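Local coordinates for tRNA nucleotidyl transferase-related protein (PDB 3H38) that probably adds the CCA end to tRNA as the nucleotidyltransferase portion of a longer class II CCA-adding enzyme, using CTP and ATP with magnesium, at residues A[204-210]-A[240-246]; A[247-252]-A[287-292]. All coordinates share one frame; numbering follows the deposited sequence.

Contact 1 of 2, residues A[204-210]-A[240-246]; sequences VEEGYLE and FDVIKHL
His-245 slots its imidazole between Val-204 and Glu-210, making it the largest single contributor from helix 242-246. The carbonyl O of Val-204 sits over the centre of one ring face, 3.4 Å above the plane; so placed, it is badly angled for a hydrogen bond with NE2, and none forms. Beside it the CG1 methyl of Val-204 presses on CD2 of His-245 at 3.4 Å; with chi1 at 165° this methyl stands anti to the backbone N, while CG2 turns to CG2 of Val-242, 4.1 Å away. Deeper in, Leu-209 sets CG against CD2 of Leu-246 at 3.7 Å and CD2 against CG1 of Val-242. Branched aliphatic residues suit this buried side, which Ile-178 of helix 177-187 continues.

The outer side is polar and looser. ND1 of His-245 gives a weak, strongly bent hydrogen bond to OE1 of Glu-210 (3.0 Å, 122°), though crowding at CG makes that side chain's place less sure; OE2 faces O of His-245, another acceptor, at 3.1 Å. Replacing His-245 with an alanine would probably leave Glu-210 without its weak ND1 partner and open a gap beside Val-204.

Asp-241, with positive phi, closes the preceding helix in a Schellman motif, and Gly-207 is the N-cap of helix 208-211: the contact joins two helix-to-helix turns in the helical region matching the family's probable RNA-binding segment.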
# COMPACT_ATOMS: atom_id res chain seq x y z
N VAL A 204 -15.79 -8.81 -12.13
CA VAL A 204 -15.45 -9.63 -10.97
C VAL A 204 -16.00 -11.02 -11.14
O VAL A 204 -15.27 -12.00 -11.06
CB VAL A 204 -15.93 -9.01 -9.65
CG1 VAL A 204 -15.91 -10.06 -8.50
CG2 VAL A 204 -15.09 -7.79 -9.32
N GLU A 205 -17.29 -11.11 -11.42
CA GLU A 205 -17.90 -12.43 -11.49
C GLU A 205 -17.71 -13.17 -12.82
O GLU A 205 -18.24 -14.27 -12.98
CB GLU A 205 -19.38 -12.37 -11.12
CG GLU A 205 -20.32 -11.85 -12.20
CD GLU A 205 -21.78 -12.02 -11.78
OE1 GLU A 205 -22.26 -11.23 -10.94
OE2 GLU A 205 -22.44 -12.96 -12.29
N GLU A 206 -16.97 -12.60 -13.77
CA GLU A 206 -16.65 -13.36 -14.99
C GLU A 206 -15.19 -13.80 -15.09
O GLU A 206 -14.76 -14.27 -16.15
CB GLU A 206 -17.03 -12.59 -16.26
CG GLU A 206 -18.52 -12.41 -16.50
CD GLU A 206 -18.81 -11.37 -17.60
OE1 GLU A 206 -19.95 -10.88 -17.67
OE2 GLU A 206 -17.88 -11.04 -18.38
N GLY A 207 -14.41 -13.64 -14.02
CA GLY A 207 -13.07 -14.20 -13.94
C GLY A 207 -11.92 -13.27 -14.29
O GLY A 207 -10.78 -13.68 -14.47
N TYR A 208 -12.21 -11.99 -14.33
CA TYR A 208 -11.21 -11.08 -14.86
C TYR A 208 -9.99 -10.85 -13.97
O TYR A 208 -8.86 -10.75 -14.46
CB TYR A 208 -11.86 -9.82 -15.44
CG TYR A 208 -12.46 -10.12 -16.80
CD1 TYR A 208 -11.65 -10.41 -17.89
CD2 TYR A 208 -13.84 -10.16 -16.98
CE1 TYR A 208 -12.19 -10.70 -19.14
CE2 TYR A 208 -14.39 -10.45 -18.23
CZ TYR A 208 -13.56 -10.72 -19.31
OH TYR A 208 -14.10 -11.02 -20.54
N LEU A 209 -10.23 -10.85 -12.66
CA LEU A 209 -9.16 -10.76 -11.67
C LEU A 209 -8.16 -11.92 -11.85
O LEU A 209 -6.95 -11.69 -11.98
CB LEU A 209 -9.75 -10.74 -10.25
CG LEU A 209 -10.07 -9.41 -9.53
CD1 LEU A 209 -10.02 -8.21 -10.41
CD2 LEU A 209 -11.40 -9.46 -8.78
N GLU A 210 -8.66 -13.16 -11.89
CA GLU A 210 -7.79 -14.30 -12.14
C GLU A 210 -7.06 -14.18 -13.46
O GLU A 210 -5.95 -14.70 -13.60
CB GLU A 210 -8.57 -15.62 -12.17
CG GLU A 210 -10.03 -15.43 -12.35
CD GLU A 210 -10.66 -15.01 -11.05
OE1 GLU A 210 -11.68 -14.30 -11.06
OE2 GLU A 210 -10.09 -15.39 -10.02
N PHE A 240 -18.09 -6.44 -2.73
CA PHE A 240 -18.08 -6.71 -4.17
C PHE A 240 -17.64 -8.13 -4.52
O PHE A 240 -17.54 -8.47 -5.70
CB PHE A 240 -17.19 -5.71 -4.92
CG PHE A 240 -17.86 -4.37 -5.18
CD1 PHE A 240 -19.15 -4.30 -5.67
CD2 PHE A 240 -17.18 -3.18 -4.93
CE1 PHE A 240 -19.76 -3.07 -5.93
CE2 PHE A 240 -17.78 -1.97 -5.18
CZ PHE A 240 -19.08 -1.92 -5.68
N ASP A 241 -17.38 -8.94 -3.51
CA ASP A 241 -16.90 -10.31 -3.71
C ASP A 241 -15.49 -10.41 -4.26
O ASP A 241 -15.11 -11.45 -4.78
CB ASP A 241 -17.85 -11.08 -4.62
CG ASP A 241 -19.17 -11.40 -3.95
OD1 ASP A 241 -20.22 -11.39 -4.62
OD2 ASP A 241 -19.15 -11.65 -2.72
N VAL A 242 -14.71 -9.35 -4.14
CA VAL A 242 -13.36 -9.33 -4.72
C VAL A 242 -12.42 -10.26 -3.98
O VAL A 242 -11.64 -11.01 -4.60
CB VAL A 242 -12.76 -7.90 -4.69
CG1 VAL A 242 -11.27 -7.92 -4.94
CG2 VAL A 242 -13.48 -6.99 -5.67
N ILE A 243 -12.47 -10.21 -2.65
CA ILE A 243 -11.48 -10.94 -1.87
C ILE A 243 -11.37 -12.40 -2.28
O ILE A 243 -10.26 -12.92 -2.44
CB ILE A 243 -11.76 -10.92 -0.38
CG1 ILE A 243 -11.89 -9.49 0.13
CG2 ILE A 243 -10.66 -11.68 0.35
CD1 ILE A 243 -12.28 -9.38 1.57
N LYS A 244 -12.51 -13.08 -2.45
CA LYS A 244 -12.50 -14.50 -2.80
C LYS A 244 -11.91 -14.78 -4.20
O LYS A 244 -11.26 -15.82 -4.41
CB LYS A 244 -13.89 -15.14 -2.62
CG LYS A 244 -14.70 -15.36 -3.89
CD LYS A 244 -15.80 -14.29 -4.11
CE LYS A 244 -17.22 -14.85 -3.96
NZ LYS A 244 -17.73 -14.84 -2.55
N HIS A 245 -12.13 -13.87 -5.15
CA HIS A 245 -11.50 -13.99 -6.47
C HIS A 245 -10.03 -13.64 -6.42
O HIS A 245 -9.28 -13.98 -7.33
CB HIS A 245 -12.17 -13.09 -7.49
CG HIS A 245 -13.52 -13.56 -7.91
ND1 HIS A 245 -13.70 -14.59 -8.80
CD2 HIS A 245 -14.76 -13.11 -7.59
CE1 HIS A 245 -15.00 -14.78 -9.01
NE2 HIS A 245 -15.66 -13.89 -8.28
N LEU A 246 -9.60 -12.95 -5.37
CA LEU A 246 -8.17 -12.76 -5.20
C LEU A 246 -7.55 -13.98 -4.49
O LEU A 246 -6.46 -14.45 -4.86
CB LEU A 246 -7.86 -11.46 -4.44
CG LEU A 246 -8.35 -10.16 -5.08
CD1 LEU A 246 -7.85 -8.95 -4.31
CD2 LEU A 246 -7.90 -10.07 -6.55

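Contact 2 of 2, residues A[247-252]-A[287-292]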
# COMPACT_ATOMS: atom_id res chain seq x y z
N PHE A 247 -8.27 -14.50 -3.50
CA PHE A 247 -7.81 -15.62 -2.66
C PHE A 247 -8.95 -16.59 -2.51
O PHE A 247 -9.87 -16.36 -1.73
CB PHE A 247 -7.35 -15.13 -1.29
CG PHE A 247 -6.53 -13.89 -1.34
CD1 PHE A 247 -7.12 -12.66 -1.18
CD2 PHE A 247 -5.18 -13.96 -1.62
CE1 PHE A 247 -6.37 -11.50 -1.27
CE2 PHE A 247 -4.42 -12.81 -1.72
CZ PHE A 247 -5.01 -11.57 -1.54
N PRO A 248 -8.87 -17.70 -3.24
CA PRO A 248 -9.97 -18.63 -3.52
C PRO A 248 -10.35 -19.48 -2.32
O PRO A 248 -11.38 -20.15 -2.33
CB PRO A 248 -9.40 -19.51 -4.64
CG PRO A 248 -8.06 -18.87 -5.03
CD PRO A 248 -7.60 -18.18 -3.80
N LYS A 249 -9.50 -19.48 -1.30
CA LYS A 249 -9.80 -20.19 -0.07
C LYS A 249 -10.11 -19.28 1.11
O LYS A 249 -10.31 -19.76 2.23
CB LYS A 249 -8.66 -21.13 0.30
CG LYS A 249 -8.97 -22.58 0.04
CD LYS A 249 -9.00 -22.87 -1.43
CE LYS A 249 -9.62 -24.24 -1.68
NZ LYS A 249 -9.36 -24.71 -3.07
N THR A 250 -10.12 -17.97 0.89
CA THR A 250 -10.49 -17.05 1.97
C THR A 250 -11.94 -16.55 1.84
O THR A 250 -12.38 -16.06 0.78
CB THR A 250 -9.53 -15.82 2.18
OG1 THR A 250 -10.14 -14.64 1.68
CG2 THR A 250 -8.15 -16.00 1.56
N TYR A 251 -12.65 -16.68 2.95
CA TYR A 251 -14.04 -16.28 3.06
C TYR A 251 -14.09 -15.14 4.06
O TYR A 251 -13.68 -15.30 5.22
CB TYR A 251 -14.89 -17.47 3.53
CG TYR A 251 -14.53 -18.69 2.75
CD1 TYR A 251 -15.07 -18.90 1.48
CD2 TYR A 251 -13.61 -19.60 3.24
CE1 TYR A 251 -14.71 -20.01 0.73
CE2 TYR A 251 -13.25 -20.72 2.50
CZ TYR A 251 -13.80 -20.92 1.24
OH TYR A 251 -13.44 -22.04 0.52
N TYR A 252 -14.56 -13.98 3.60
CA TYR A 252 -14.64 -12.82 4.47
C TYR A 252 -15.94 -12.85 5.26
O TYR A 252 -17.00 -12.54 4.73
CB TYR A 252 -14.61 -11.53 3.69
CG TYR A 252 -14.21 -10.35 4.56
CD1 TYR A 252 -12.87 -10.17 4.93
CD2 TYR A 252 -15.16 -9.44 5.04
CE1 TYR A 252 -12.48 -9.11 5.72
CE2 TYR A 252 -14.77 -8.35 5.84
CZ TYR A 252 -13.42 -8.20 6.17
OH TYR A 252 -13.00 -7.15 6.95
N PHE A 287 -6.08 -13.23 6.05
CA PHE A 287 -6.66 -13.82 4.84
C PHE A 287 -6.34 -15.28 4.68
O PHE A 287 -7.19 -16.09 4.31
CB PHE A 287 -6.16 -13.05 3.62
CG PHE A 287 -6.90 -11.77 3.38
CD1 PHE A 287 -8.10 -11.52 4.02
CD2 PHE A 287 -6.42 -10.83 2.49
CE1 PHE A 287 -8.80 -10.37 3.80
CE2 PHE A 287 -7.13 -9.66 2.25
CZ PHE A 287 -8.31 -9.43 2.90
N LEU A 288 -5.10 -15.62 4.98
CA LEU A 288 -4.59 -16.94 4.63
C LEU A 288 -4.63 -17.98 5.78
O LEU A 288 -4.09 -19.08 5.65
CB LEU A 288 -3.19 -16.81 4.02
CG LEU A 288 -3.06 -16.63 2.48
CD1 LEU A 288 -4.24 -15.94 1.82
CD2 LEU A 288 -1.77 -15.93 2.14
N GLU A 289 -5.28 -17.64 6.88
CA GLU A 289 -5.49 -18.65 7.91
C GLU A 289 -6.17 -19.89 7.34
O GLU A 289 -7.10 -19.79 6.54
CB GLU A 289 -6.32 -18.07 9.06
CG GLU A 289 -5.54 -17.10 9.93
CD GLU A 289 -6.34 -16.61 11.13
OE1 GLU A 289 -5.72 -16.07 12.07
OE2 GLU A 289 -7.59 -16.77 11.15
N PHE A 290 -5.68 -21.06 7.75
CA PHE A 290 -6.34 -22.35 7.51
C PHE A 290 -6.24 -22.83 6.07
O PHE A 290 -7.02 -23.68 5.62
CB PHE A 290 -7.79 -22.31 7.98
CG PHE A 290 -7.93 -21.99 9.44
CD1 PHE A 290 -8.52 -20.80 9.84
CD2 PHE A 290 -7.43 -22.85 10.40
CE1 PHE A 290 -8.64 -20.48 11.17
CE2 PHE A 290 -7.54 -22.55 11.74
CZ PHE A 290 -8.14 -21.36 12.13
N TYR A 291 -5.25 -22.30 5.37
CA TYR A 291 -5.01 -22.68 3.99
C TYR A 291 -4.27 -24.00 3.94
O TYR A 291 -3.25 -24.20 4.62
CB TYR A 291 -4.20 -21.60 3.26
CG TYR A 291 -5.02 -20.65 2.41
CD1 TYR A 291 -4.69 -20.43 1.08
CD2 TYR A 291 -6.12 -19.98 2.93
CE1 TYR A 291 -5.43 -19.57 0.29
CE2 TYR A 291 -6.87 -19.11 2.14
CZ TYR A 291 -6.51 -18.91 0.81
OH TYR A 291 -7.22 -18.07 -0.01
N ASP A 292 -4.79 -24.92 3.15
CA ASP A 292 -4.11 -26.17 2.87
C ASP A 292 -2.86 -25.92 2.03
O ASP A 292 -2.75 -24.89 1.35
CB ASP A 292 -5.08 -27.11 2.13
CG ASP A 292 -5.94 -26.37 1.09
OD1 ASP A 292 -6.48 -25.26 1.39
OD2 ASP A 292 -6.08 -26.92 -0.02
O HOH W 1 -8.94 -21.30 4.64
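Tyr-291 sets its ring against the turn formed by residues 247-250. CB of Lys-249 rests on one face, 3.5 Å from the ring centroid and 26° off the normal, a CH-pi contact, and the rest of the lysine chain, bent at chi2 (71°), leads off past Asp-292. CD1 of Leu-288 lies over the opposite face; both carbons are offset toward the rim, so that each face has an aliphatic neighbour. Followed outward from its own CB, Tyr-291 meets little across the contact until the ring begins. CD1 and CD2 then face CB of Lys-249, CE1 and CE2 come closer, and CZ closest, 3.1 Å from that CB of Lys-249. At the tip, OH accepts a hydrogen bond from the backbone N of Lys-249, 3.0 Å long, although crowding in the model makes the hydroxyl's place less sure. Tyrosine suits the site because it pairs a broad apolar surface with an acceptor at its end.

Phe-247 extends the apolar side. Its CE1 lies 3.8 Å from CD2 of Phe-287, the two rings meeting obliquely with planes 37° apart, and its CD2 touches CD1 of Leu-288. Phe-287 in turn offers CE1 to CD1 of Tyr-252 at 4.2 Å, each ring meeting the other near its edge; the hydroxyl of Tyr-252 bonds to Asp-257. The buried OG1 of Thr-250 has no polar partner. A water donates to O of Lys-249 and O of Glu-289, bridging the backbones.

A type I turn from Phe-247 to Thr-250 thus packs on a type II turn from Leu-288 to Tyr-291, and Asp-292 stands at the N-cap position before helix 293-302, its OD2 hydrogen-bonded to OG of Ser-295: this is loop-to-loop packing between helix ends in an all-helical part of the enzyme, away from the nucleotide- and magnesium-binding residues.

Overall arrangement
Contacts 1 and 2 follow each other in series along the chain, their centres about 14 Å apart, and helix 242-246 with the turn after it links them. Ile-243, whose side chain points away from 204-210, packs on the other side: its CG2 lies 3.3 Å from OG1 of Thr-250. Both contacts belong to the helical region that follows the mixed sheet carrying magnesium-binding Asp-57 and Asp-99. Contact 1 lies nearer the nucleotide pocket, the side chain of Leu-209 being about 8 Å from the side chains of Asp-174 and Arg-177. Helix 242-246 and its following turn thus join the packing beside nucleotide-binding helix 177-187 to the more C-terminal helices 293-302 and 309-328.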